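Local coordinates for SusD superfamily protein (Bacteroides vulgatus, PDB 3MYV) that probably binds polysaccharide at the cell surface as an outer-membrane member of the SusD family, although its own ligand is not established, at residues Y152-R157 against F439-E444; A284-A289 against R387-V392. All coordinates share one frame; numbering follows the deposited sequence. Where two conformers were deposited one is given.

Interaction 1: Y152-R157 against F439-E444; sequences YENPPR and FIFSPE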
# COMPACT_ATOMS: atom_id res chain seq x y z
N TYR A 152 14.19 11.93 26.07
CA TYR A 152 13.82 10.77 26.92
C TYR A 152 12.32 10.46 27.00
O TYR A 152 11.85 9.76 27.93
CB TYR A 152 14.41 10.96 28.31
CG TYR A 152 15.89 11.20 28.31
CD1 TYR A 152 16.79 10.19 27.92
CD2 TYR A 152 16.40 12.43 28.67
CE1 TYR A 152 18.13 10.42 27.91
CE2 TYR A 152 17.76 12.66 28.66
CZ TYR A 152 18.61 11.66 28.28
OH TYR A 152 19.96 11.91 28.28
N GLU A 153 11.58 10.99 26.02
CA GLU A 153 10.14 10.76 25.88
C GLU A 153 9.90 9.44 25.14
O GLU A 153 10.55 9.15 24.14
CB GLU A 153 9.52 11.90 25.06
CG GLU A 153 8.02 11.81 24.87
CD GLU A 153 7.49 12.74 23.80
OE1 GLU A 153 8.18 13.73 23.44
OE2 GLU A 153 6.38 12.48 23.33
N ASN A 154 8.94 8.66 25.63
CA ASN A 154 8.51 7.43 24.97
C ASN A 154 7.02 7.57 24.72
O ASN A 154 6.23 7.36 25.64
CB ASN A 154 8.79 6.22 25.85
CG ASN A 154 10.25 6.12 26.23
OD1 ASN A 154 10.61 6.27 27.40
ND2 ASN A 154 11.10 5.95 25.24
N PRO A 155 6.63 7.97 23.50
CA PRO A 155 5.21 8.24 23.28
C PRO A 155 4.34 7.02 23.54
O PRO A 155 4.73 5.91 23.21
CB PRO A 155 5.15 8.63 21.81
CG PRO A 155 6.53 9.07 21.45
CD PRO A 155 7.46 8.26 22.31
N PRO A 156 3.16 7.22 24.15
CA PRO A 156 2.30 6.09 24.41
C PRO A 156 1.59 5.69 23.11
O PRO A 156 1.69 6.39 22.12
CB PRO A 156 1.29 6.67 25.41
CG PRO A 156 1.17 8.11 24.97
CD PRO A 156 2.59 8.48 24.67
N ARG A 157 0.82 4.62 23.15
CA ARG A 157 -0.07 4.29 22.07
C ARG A 157 -1.19 5.32 22.05
O ARG A 157 -1.68 5.73 23.10
CB ARG A 157 -0.62 2.88 22.22
CG ARG A 157 0.43 1.79 22.14
CD ARG A 157 -0.17 0.42 22.25
NE ARG A 157 -0.91 0.05 21.06
CZ ARG A 157 -1.58 -1.09 20.87
NH1 ARG A 157 -1.69 -2.02 21.82
NH2 ARG A 157 -2.17 -1.29 19.71
N PHE A 439 8.24 -2.70 25.95
CA PHE A 439 7.87 -2.77 27.37
C PHE A 439 9.02 -2.51 28.35
O PHE A 439 8.79 -2.38 29.56
CB PHE A 439 7.10 -4.08 27.66
CG PHE A 439 5.94 -4.27 26.74
CD1 PHE A 439 4.84 -3.42 26.80
CD2 PHE A 439 5.95 -5.25 25.76
CE1 PHE A 439 3.77 -3.57 25.92
CE2 PHE A 439 4.88 -5.41 24.89
CZ PHE A 439 3.81 -4.56 24.95
N ILE A 440 10.25 -2.40 27.82
CA ILE A 440 11.43 -2.07 28.63
C ILE A 440 11.22 -0.68 29.25
O ILE A 440 11.24 -0.52 30.48
CB ILE A 440 12.72 -2.14 27.77
CG1 ILE A 440 13.01 -3.60 27.35
CG2 ILE A 440 13.94 -1.53 28.54
CD1 ILE A 440 14.22 -3.76 26.42
N PHE A 441 10.93 0.32 28.41
CA PHE A 441 10.75 1.70 28.88
C PHE A 441 9.30 2.04 29.19
O PHE A 441 9.04 2.99 29.92
CB PHE A 441 11.31 2.73 27.86
CG PHE A 441 12.80 2.72 27.74
CD1 PHE A 441 13.60 2.91 28.86
CD2 PHE A 441 13.42 2.51 26.52
CE1 PHE A 441 14.99 2.90 28.75
CE2 PHE A 441 14.80 2.49 26.42
CZ PHE A 441 15.58 2.67 27.53
N SER A 442 8.36 1.28 28.63
CA SER A 442 6.92 1.51 28.83
C SER A 442 6.20 0.21 29.25
O SER A 442 5.42 -0.38 28.49
CB SER A 442 6.32 2.08 27.56
OG SER A 442 7.08 3.17 27.03
N PRO A 443 6.48 -0.28 30.47
CA PRO A 443 5.91 -1.53 30.96
C PRO A 443 4.38 -1.56 31.05
O PRO A 443 3.80 -2.64 31.02
CB PRO A 443 6.55 -1.71 32.34
CG PRO A 443 7.05 -0.36 32.71
CD PRO A 443 7.41 0.31 31.44
N GLU A 444 3.75 -0.39 31.15
CA GLU A 444 2.29 -0.34 31.24
C GLU A 444 1.59 -0.13 29.89
O GLU A 444 0.39 -0.11 29.82
CB GLU A 444 1.87 0.73 32.25
CG GLU A 444 2.50 0.56 33.64
CD GLU A 444 2.33 -0.84 34.22
OE1 GLU A 444 1.20 -1.36 34.24
OE2 GLU A 444 3.35 -1.41 34.66
O HOH W 1 5.07 5.08 26.65
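Asn154 meets Phe441 and Ser442 at the surface of this SusD-family fold, where the loop running into strand 157-159 passes the short, weakly bonded helix 438-441 and the bend that follows it. The backbones stay well apart, with the CA atoms of Asn154 and Ser442 7.2 Å from each other. Only about 106 Å² is buried in all, and no direct hydrogen bond joins the two segments.

The van der Waals part belongs mostly to Asn154. Its CG lies beside its own backbone N (chi1 -57°), which carries the amide over to Phe441. There OD1 rests 3.6 Å from CB of Phe441, touching the root of the side chain and reaching the ring obliquely. Amide and ring planes are almost parallel, 5° apart, yet the two groups are too far displaced to stack. Both side chains also touch a crystal neighbour, which may have some bearing on how they are turned. Nearer the backbone, CB of Asn154 lies 3.7 Å from OG of Ser442.

Arg157 ties its loop to the chain just past 439-444 by hydrogen bonds from NH1 to O of Glu446 and from NH2 to OD1 of Asn448; its NE turns instead to O of Gly141, on strand 140-143.

Polar contact between the segments themselves passes through water. One molecule donates to O of Asn154 at 2.8 Å and lies 2.8 Å from OG of Ser442, the two bonds meeting at the water oxygen at about 108°, close to tetrahedral.

Interaction 2: A284-A289 against R387-V392; sequences AEQMLA and RSKELV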
# COMPACT_ATOMS: atom_id res chain seq x y z
N ALA A 284 -6.55 -17.43 -9.79
CA ALA A 284 -6.24 -17.98 -11.09
C ALA A 284 -7.51 -18.36 -11.83
O ALA A 284 -7.69 -18.01 -13.00
CB ALA A 284 -5.32 -19.16 -10.94
N GLU A 285 -8.40 -19.06 -11.14
CA GLU A 285 -9.70 -19.45 -11.73
C GLU A 285 -10.60 -18.28 -12.11
O GLU A 285 -11.22 -18.33 -13.16
CB GLU A 285 -10.46 -20.39 -10.80
CG GLU A 285 -9.84 -21.74 -10.76
CD GLU A 285 -10.54 -22.70 -9.81
OE1 GLU A 285 -11.48 -22.31 -9.06
OE2 GLU A 285 -10.10 -23.86 -9.81
N GLN A 286 -10.67 -17.26 -11.24
CA GLN A 286 -11.36 -15.97 -11.50
C GLN A 286 -10.89 -15.44 -12.88
O GLN A 286 -11.71 -15.15 -13.77
CB GLN A 286 -11.08 -14.96 -10.31
CG GLN A 286 -11.43 -13.38 -10.47
CD GLN A 286 -11.24 -12.48 -9.14
OE1 GLN A 286 -12.22 -11.95 -8.62
NE2 GLN A 286 -9.99 -12.26 -8.69
N MSE A 287 -9.58 -15.39 -13.07
CA MSE A 287 -8.99 -14.72 -14.26
C MSE A 287 -9.06 -15.59 -15.51
O MSE A 287 -9.34 -15.09 -16.62
CB MSE A 287 -7.52 -14.34 -14.05
CG MSE A 287 -7.21 -13.21 -13.08
SE MSE A 287 -8.55 -11.85 -12.89
CE MSE A 287 -8.36 -10.91 -14.55
N LEU A 288 -8.78 -16.87 -15.37
CA LEU A 288 -8.67 -17.75 -16.55
C LEU A 288 -10.05 -18.10 -17.13
O LEU A 288 -10.16 -18.46 -18.29
CB LEU A 288 -7.81 -18.98 -16.26
CG LEU A 288 -6.38 -18.57 -15.83
CD1 LEU A 288 -5.57 -19.81 -15.48
CD2 LEU A 288 -5.64 -17.68 -16.87
N ALA A 289 -11.10 -17.94 -16.33
CA ALA A 289 -12.47 -18.01 -16.85
C ALA A 289 -12.80 -16.85 -17.80
O ALA A 289 -13.79 -16.93 -18.50
CB ALA A 289 -13.48 -18.06 -15.70
N ARG A 387 -11.16 -4.56 -7.55
CA ARG A 387 -9.92 -4.32 -6.82
C ARG A 387 -9.06 -5.57 -6.76
O ARG A 387 -7.86 -5.49 -6.95
CB ARG A 387 -10.18 -3.83 -5.40
CG ARG A 387 -10.67 -2.40 -5.26
CD ARG A 387 -11.05 -2.13 -3.81
NE ARG A 387 -11.13 -0.70 -3.51
CZ ARG A 387 -10.08 0.09 -3.29
NH1 ARG A 387 -8.83 -0.39 -3.29
NH2 ARG A 387 -10.27 1.38 -3.05
N SER A 388 -9.68 -6.72 -6.46
CA SER A 388 -8.97 -7.99 -6.45
C SER A 388 -8.20 -8.21 -7.76
O SER A 388 -7.01 -8.53 -7.76
CB SER A 388 -9.96 -9.12 -6.26
OG SER A 388 -9.34 -10.36 -6.45
N LYS A 389 -8.92 -8.05 -8.87
CA LYS A 389 -8.37 -8.24 -10.22
C LYS A 389 -7.23 -7.28 -10.52
O LYS A 389 -6.16 -7.68 -10.99
CB LYS A 389 -9.46 -8.03 -11.28
CG LYS A 389 -10.55 -9.11 -11.34
CD LYS A 389 -11.57 -8.82 -12.43
CE LYS A 389 -12.83 -9.68 -12.27
NZ LYS A 389 -13.72 -9.74 -13.48
N GLU A 390 -7.48 -6.02 -10.22
CA GLU A 390 -6.58 -4.94 -10.64
C GLU A 390 -5.33 -4.82 -9.78
O GLU A 390 -4.27 -4.52 -10.30
CB GLU A 390 -7.31 -3.61 -10.58
CG GLU A 390 -6.51 -2.43 -11.12
CD GLU A 390 -6.12 -2.59 -12.59
OE1 GLU A 390 -7.01 -2.94 -13.42
OE2 GLU A 390 -4.92 -2.36 -12.93
N LEU A 391 -5.46 -5.03 -8.48
CA LEU A 391 -4.41 -4.62 -7.52
C LEU A 391 -3.67 -5.80 -6.89
O LEU A 391 -2.92 -5.60 -5.93
CB LEU A 391 -5.03 -3.70 -6.44
CG LEU A 391 -5.64 -2.39 -6.95
CD1 LEU A 391 -6.41 -1.64 -5.82
CD2 LEU A 391 -4.57 -1.48 -7.53
N VAL A 392 -3.85 -7.00 -7.45
CA VAL A 392 -3.11 -8.18 -7.00
C VAL A 392 -1.61 -7.90 -7.01
O VAL A 392 -1.06 -7.32 -7.97
CB VAL A 392 -3.47 -9.44 -7.83
CG1 VAL A 392 -2.86 -9.39 -9.28
CG2 VAL A 392 -3.02 -10.70 -7.08
O HOH W 2 -12.57 -12.28 -14.09
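Gln286 and the selenomethionine Met287, on helix 281-288, reach across to Ser388 and Lys389 on helix 380-391 in a partly buried helix-helix contact. The segments 284-288 and 387-391 cross almost at a right angle (signed crossing angle -88°), their axes approaching to 11.1 Å, so long side chains do the bridging.

The direct polar link starts from Gln286, whose CG is anti to its own N (chi1 167°) and whose chain then runs on extended toward the other helix. NE2 donates to OG of Ser388 over 3.0 Å, nearly straight at 173°, with OG lying close to the amide plane. That hydroxyl is also hydrogen-bonded to OD2 of Asp47, so Ser388 joins Gln286 to a carboxylate from the N-terminal part of the chain. With an alanine here in place of Gln286, Ser388 OG would probably lose its amide donor and a gap would open beside the Lys389 chain.

Lys389 supplies the apolar surface. Its CG sits 3.7 Å from SE of Met287 and 4.1 Å from CD of Gln286, so both residues press on the start of the lysine chain from the side of helix 281-288. Beyond CG the lysine stays extended, and a water spans from NZ at 2.9 Å to the carbonyl O of Gln286 at 3.0 Å. Met287 was modelled in two conformers, so its contact is less certain.

Glu390, pointing away from this contact, forms salt bridges with Arg295, Arg333 and Arg366. Helix 380-391 also packs on helix 334-348, and here joins helix 281-288 within the helix-rich SusD fold, whose family belongs to the TPR clan.

Overall arrangement
Interactions 1 and 2 lie on opposite sides of the chain's centre, their own centres 44 Å apart, and share no helix or strand. Along the sequence, interaction 2 is nested within the long loop that interaction 1 closes. The outer contact is a thin surface meeting of a loop with a short terminal helix, made by van der Waals touches and a water bridge. Interaction 2 is partly buried and covers more surface, brings two helices together and adds a direct amide-to-hydroxyl bond that continues to a carboxylate. Each nevertheless has a water linking a backbone carbonyl on its first segment to a side chain on its second: a serine hydroxyl in one, the lysine NZ in the other.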